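Local coordinates for protein possible adhesin (Caldicellulosiruptor kronotskyensis, PDB 4WA0) that probably mediates attachment of the cell to cellulose as a tapirin, of which this chain is the C-terminal beta-helix domain, at residues D239-S243 against I274-R279; Q258-E264 against Q291-R297. All coordinates share one frame. Numbering follows the deposited sequence.

Overall arrangement
From the N terminus the chain coils through the parallel rungs of the beta-helix as far as strand 203-205, then runs by way of helix 217-224 to the loop 239-243. Interaction 1 joins this loop to helix 269-280 through a magnesium ion, closing a loop over 30 intervening residues. Strand 258-263 lies inside that span; its pairing with 291-296 in interaction 2 closes a loop over 26 residues that holds the helix, so the two contacts cross. Their centres are 12 Å apart and they touch, Ile276 CG1 lying 3.7 Å from Ile261 CD1. Together they tie the metal loop and helix to the outermost parallel strands at this end, beyond which strand 247-251 adds antiparallel.

Interaction 1 of 2, residues D239-S243 against I274-R279; sequences DSVGS and IEISAR. With MG (magnesium ion), chain B.
The backbone of 239-243, without regular secondary structure, curls round a magnesium ion against helix 274-279, part of helix 269-280, forming a metal site at one end of the beta-helix. The closest pair of CA atoms is Gly242 CA and Glu275 CA, 4.1 Å apart. Asp239 (phi/psi -135/164) and Val241 (-68/159) are extended, Ser240 (-81/-29) turns between them, and Gly242 takes 68/-127. That positive phi favours glycine, and an ideal CB here would stand 2.5 Å from Glu275 OE1, a clash. Three carbonyls of the loop face the ion: Asp239 O at 2.2 Å, Val241 O at 2.3 Å and Ser243 O at 2.3 Å from MG. Asp239, with chi1 p, adds OD1 at 2.4 Å from MG. Across the interface Glu275 (chi1 t, chi2 p) swings its carboxylate to the loop and supplies the helix's ligand, OE1 at 2.5 Å from MG. With Leu246 O, four of the six protein ligands are backbone carbonyls, so the main-chain path itself shapes much of the site. Glu275 OE1 also accepts from Ser243 N at 3.2 Å, while OE2 is hydrogen-bonded to Ser248 OG. One turn on, Arg279 reaches Asp239 in a salt bridge, NH1 to OD2 at 2.9 Å, whose N-H angle of 129° makes the hydrogen bond weak; Asp239 OD2 also accepts from Ser248 N. Val241 CB and Ala278 CB make the apolar side-chain contact at 4.4 Å; Ala278 CB also packs 3.6 Å from the backbone Gly242 N, and Ile274 CG2 lies 3.8 Å from Gly242 C.

Interaction 2 of 2, residues Q258-E264 against Q291-R297; sequences QIVIYGE and QLHLISR
Ile259, Ile261, Leu292 and Leu294 form the apolar centre, on the sheet face where Ile259, Ile261 and Leu292 meet helix 269-280. Leu292 (chi1 t, chi2 p) brings CD1 to 3.8 Å from Ile259 CG2 and 3.9 Å from Ile261 CG1, while Leu294 CD2 lies 3.9 Å from Ile261 CB. On the reverse face Ile295 CD1 touches Val260 CG2 at 3.7 Å and Tyr262 CE1 at 4.1 Å; Tyr262 and Ile295 also pack on Ile348 of helix 342-352. The strands 258-263 and 291-296 run parallel, axes 4.8 Å apart at 16°, in unbroken register from Gln258-Gln291 to Gly263-Ser296. This is the rung-to-rung pairing of a beta-helix, continued by strand 313-316 beyond 291-296, whereas strand 247-251 adds antiparallel to 258-263. Hydrogen bonds alternate in direction: Ile259 N to Gln291 O (2.8 Å), His293 N to Ile259 O (3.0 Å), Ile261 N to His293 O (2.9 Å), Ile295 N to Ile261 O (2.9 Å) and Gly263 N to Ile295 O (2.9 Å). Past the last of these, Ser296 OG donates to Gly263 O at 2.7 Å, and Arg297 N to Glu264 O at 3.0 Å. At the polar edge Glu264 OE1 forms a salt bridge with Arg297 NH1 at 2.9 Å; OE1 also accepts from Leu236 N, and NH1 donates to Thr234 O.

Interaction 1 of 2, residues D239-S243 against I274-R279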
# COMPACT_ATOMS: atom_id res chain seq x y z
N ASP A 239 1.59 13.02 29.31
CA ASP A 239 0.94 13.66 30.45
C ASP A 239 0.88 12.73 31.66
O ASP A 239 0.97 11.50 31.51
CB ASP A 239 -0.47 14.23 30.05
CG ASP A 239 -1.36 13.23 29.29
OD1 ASP A 239 -1.54 12.08 29.75
OD2 ASP A 239 -2.00 13.67 28.26
N SER A 240 0.61 13.29 32.85
CA SER A 240 0.80 12.58 34.09
C SER A 240 -0.33 11.66 34.40
O SER A 240 -0.13 10.65 35.05
CB SER A 240 1.04 13.59 35.27
OG SER A 240 -0.18 14.29 35.59
N VAL A 241 -1.50 12.00 33.94
CA VAL A 241 -2.66 11.11 34.01
C VAL A 241 -2.51 9.86 33.10
O VAL A 241 -1.74 9.85 32.14
CB VAL A 241 -3.98 11.83 33.68
CG1 VAL A 241 -4.22 12.98 34.68
CG2 VAL A 241 -4.04 12.34 32.23
N GLY A 242 -3.28 8.82 33.43
CA GLY A 242 -3.30 7.64 32.59
C GLY A 242 -1.96 7.00 32.73
O GLY A 242 -1.50 6.76 33.87
N SER A 243 -1.30 6.74 31.59
CA SER A 243 0.05 6.21 31.61
C SER A 243 1.00 7.35 31.47
O SER A 243 0.83 8.22 30.60
CB SER A 243 0.28 5.17 30.50
OG SER A 243 1.66 4.93 30.35
N ILE A 274 -5.54 2.57 29.08
CA ILE A 274 -5.44 3.24 30.35
C ILE A 274 -5.41 4.76 30.19
O ILE A 274 -6.16 5.46 30.92
CB ILE A 274 -4.18 2.75 31.11
CG1 ILE A 274 -4.41 1.28 31.53
CG2 ILE A 274 -3.89 3.70 32.28
CD1 ILE A 274 -3.16 0.55 31.96
N GLU A 275 -4.69 5.26 29.17
CA GLU A 275 -4.64 6.70 28.85
C GLU A 275 -6.02 7.17 28.42
O GLU A 275 -6.47 8.23 28.84
CB GLU A 275 -3.63 6.97 27.76
CG GLU A 275 -3.45 8.43 27.34
CD GLU A 275 -2.79 9.34 28.36
OE1 GLU A 275 -2.15 8.80 29.28
OE2 GLU A 275 -2.89 10.60 28.22
N ILE A 276 -6.69 6.37 27.58
CA ILE A 276 -8.03 6.75 27.07
C ILE A 276 -9.06 6.86 28.20
O ILE A 276 -9.86 7.83 28.28
CB ILE A 276 -8.56 5.80 25.97
CG1 ILE A 276 -7.65 5.82 24.70
CG2 ILE A 276 -10.02 6.10 25.60
CD1 ILE A 276 -7.80 4.59 23.84
N SER A 277 -9.05 5.88 29.07
CA SER A 277 -10.00 5.85 30.16
C SER A 277 -9.82 7.07 31.09
O SER A 277 -10.78 7.75 31.53
CB SER A 277 -9.80 4.54 30.92
OG SER A 277 -10.17 3.43 30.14
N ALA A 278 -8.57 7.39 31.40
CA ALA A 278 -8.28 8.54 32.22
C ALA A 278 -8.69 9.82 31.52
O ALA A 278 -9.27 10.70 32.17
CB ALA A 278 -6.79 8.58 32.61
N ARG A 279 -8.43 9.97 30.21
CA ARG A 279 -8.72 11.24 29.53
C ARG A 279 -10.23 11.45 29.41
O ARG A 279 -10.71 12.58 29.53
CB ARG A 279 -8.13 11.26 28.12
CG ARG A 279 -8.48 12.49 27.29
CD ARG A 279 -8.03 13.79 27.89
NE ARG A 279 -6.58 13.83 28.06
CZ ARG A 279 -5.94 14.53 28.97
NH1 ARG A 279 -4.61 14.50 29.05
NH2 ARG A 279 -6.63 15.20 29.88
MG MG B . -0.37 10.13 30.36

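Interaction 2 of 2, residues Q258-E264 against Q291-R297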
# COMPACT_ATOMS: atom_id res chain seq x y z
N GLN A 258 -13.64 11.71 19.81
CA GLN A 258 -12.38 11.48 19.14
C GLN A 258 -11.30 11.59 20.17
O GLN A 258 -11.39 12.40 21.11
CB GLN A 258 -12.10 12.52 18.09
CG GLN A 258 -13.16 12.60 17.03
CD GLN A 258 -12.59 12.86 15.69
OE1 GLN A 258 -11.36 12.94 15.52
NE2 GLN A 258 -13.49 12.89 14.68
N ILE A 259 -10.23 10.83 19.97
CA ILE A 259 -9.05 11.05 20.86
C ILE A 259 -7.75 10.76 20.09
O ILE A 259 -7.72 9.86 19.20
CB ILE A 259 -9.22 10.23 22.12
CG1 ILE A 259 -8.13 10.54 23.19
CG2 ILE A 259 -9.23 8.75 21.79
CD1 ILE A 259 -8.44 9.92 24.52
N VAL A 260 -6.74 11.58 20.33
CA VAL A 260 -5.41 11.29 19.86
C VAL A 260 -4.55 10.83 21.04
O VAL A 260 -4.55 11.49 22.09
CB VAL A 260 -4.79 12.41 19.00
CG1 VAL A 260 -4.70 13.69 19.77
CG2 VAL A 260 -3.44 12.02 18.44
N ILE A 261 -3.84 9.71 20.82
CA ILE A 261 -2.84 9.21 21.76
C ILE A 261 -1.47 9.40 21.18
O ILE A 261 -1.24 8.99 20.06
CB ILE A 261 -3.10 7.72 22.03
CG1 ILE A 261 -4.51 7.46 22.57
CG2 ILE A 261 -2.16 7.09 23.03
CD1 ILE A 261 -4.99 8.24 23.77
N TYR A 262 -0.56 9.98 21.98
CA TYR A 262 0.80 10.24 21.57
C TYR A 262 1.71 9.33 22.41
O TYR A 262 1.60 9.33 23.63
CB TYR A 262 1.19 11.64 21.89
CG TYR A 262 0.41 12.71 21.12
CD1 TYR A 262 0.73 13.00 19.85
CD2 TYR A 262 -0.53 13.49 21.76
CE1 TYR A 262 0.03 14.00 19.14
CE2 TYR A 262 -1.25 14.48 21.06
CZ TYR A 262 -0.91 14.73 19.77
OH TYR A 262 -1.55 15.73 19.05
N GLY A 263 2.56 8.57 21.75
CA GLY A 263 3.64 7.83 22.49
C GLY A 263 4.95 8.08 21.79
O GLY A 263 5.20 7.51 20.73
N GLU A 264 5.83 8.89 22.37
CA GLU A 264 7.07 9.16 21.70
C GLU A 264 7.84 7.89 21.35
O GLU A 264 8.19 7.63 20.19
CB GLU A 264 7.94 10.13 22.51
CG GLU A 264 9.35 10.34 21.96
CD GLU A 264 9.42 11.13 20.65
OE1 GLU A 264 8.36 11.60 20.13
OE2 GLU A 264 10.53 11.33 20.12
N GLN A 291 -13.40 7.25 18.06
CA GLN A 291 -12.55 7.54 16.95
C GLN A 291 -11.14 7.76 17.50
O GLN A 291 -10.91 8.68 18.28
CB GLN A 291 -12.97 8.72 16.15
CG GLN A 291 -12.07 8.85 14.92
CD GLN A 291 -12.50 9.89 13.97
OE1 GLN A 291 -11.66 10.61 13.46
NE2 GLN A 291 -13.82 9.98 13.67
N LEU A 292 -10.21 6.96 17.03
CA LEU A 292 -8.87 6.91 17.67
C LEU A 292 -7.74 7.17 16.68
O LEU A 292 -7.70 6.56 15.64
CB LEU A 292 -8.70 5.52 18.26
CG LEU A 292 -7.40 5.15 18.99
CD1 LEU A 292 -7.25 5.93 20.28
CD2 LEU A 292 -7.39 3.69 19.29
N HIS A 293 -6.81 8.04 17.06
CA HIS A 293 -5.64 8.36 16.27
C HIS A 293 -4.41 8.07 17.14
O HIS A 293 -4.29 8.63 18.18
CB HIS A 293 -5.69 9.79 15.81
CG HIS A 293 -6.96 10.10 15.08
ND1 HIS A 293 -7.11 9.76 13.77
CD2 HIS A 293 -8.15 10.57 15.50
CE1 HIS A 293 -8.35 10.01 13.39
NE2 HIS A 293 -9.00 10.49 14.42
N LEU A 294 -3.55 7.17 16.67
CA LEU A 294 -2.39 6.72 17.43
C LEU A 294 -1.18 7.31 16.70
O LEU A 294 -1.00 7.09 15.48
CB LEU A 294 -2.30 5.20 17.38
CG LEU A 294 -3.42 4.44 18.07
CD1 LEU A 294 -3.26 2.94 17.81
CD2 LEU A 294 -3.60 4.74 19.55
N ILE A 295 -0.35 8.06 17.42
CA ILE A 295 0.82 8.72 16.85
C ILE A 295 2.04 8.42 17.72
O ILE A 295 2.00 8.65 18.93
CB ILE A 295 0.62 10.23 16.74
CG1 ILE A 295 -0.75 10.54 16.06
CG2 ILE A 295 1.78 10.86 16.00
CD1 ILE A 295 -0.93 11.94 15.67
N SER A 296 3.05 7.85 17.07
CA SER A 296 4.28 7.40 17.74
C SER A 296 5.54 7.68 16.94
O SER A 296 5.50 7.88 15.65
CB SER A 296 4.10 5.94 18.07
OG SER A 296 5.12 5.51 18.95
N ARG A 297 6.71 7.67 17.62
CA ARG A 297 7.96 7.55 16.88
C ARG A 297 8.61 6.21 17.09
O ARG A 297 9.77 6.04 16.75
CB ARG A 297 8.96 8.67 17.25
CG ARG A 297 8.48 10.04 16.80
CD ARG A 297 9.60 11.04 16.75
NE ARG A 297 9.27 12.30 16.08
CZ ARG A 297 8.75 13.37 16.65
NH1 ARG A 297 8.35 13.39 17.89
NH2 ARG A 297 8.58 14.47 15.90
O HOH W 1 11.18 6.81 19.68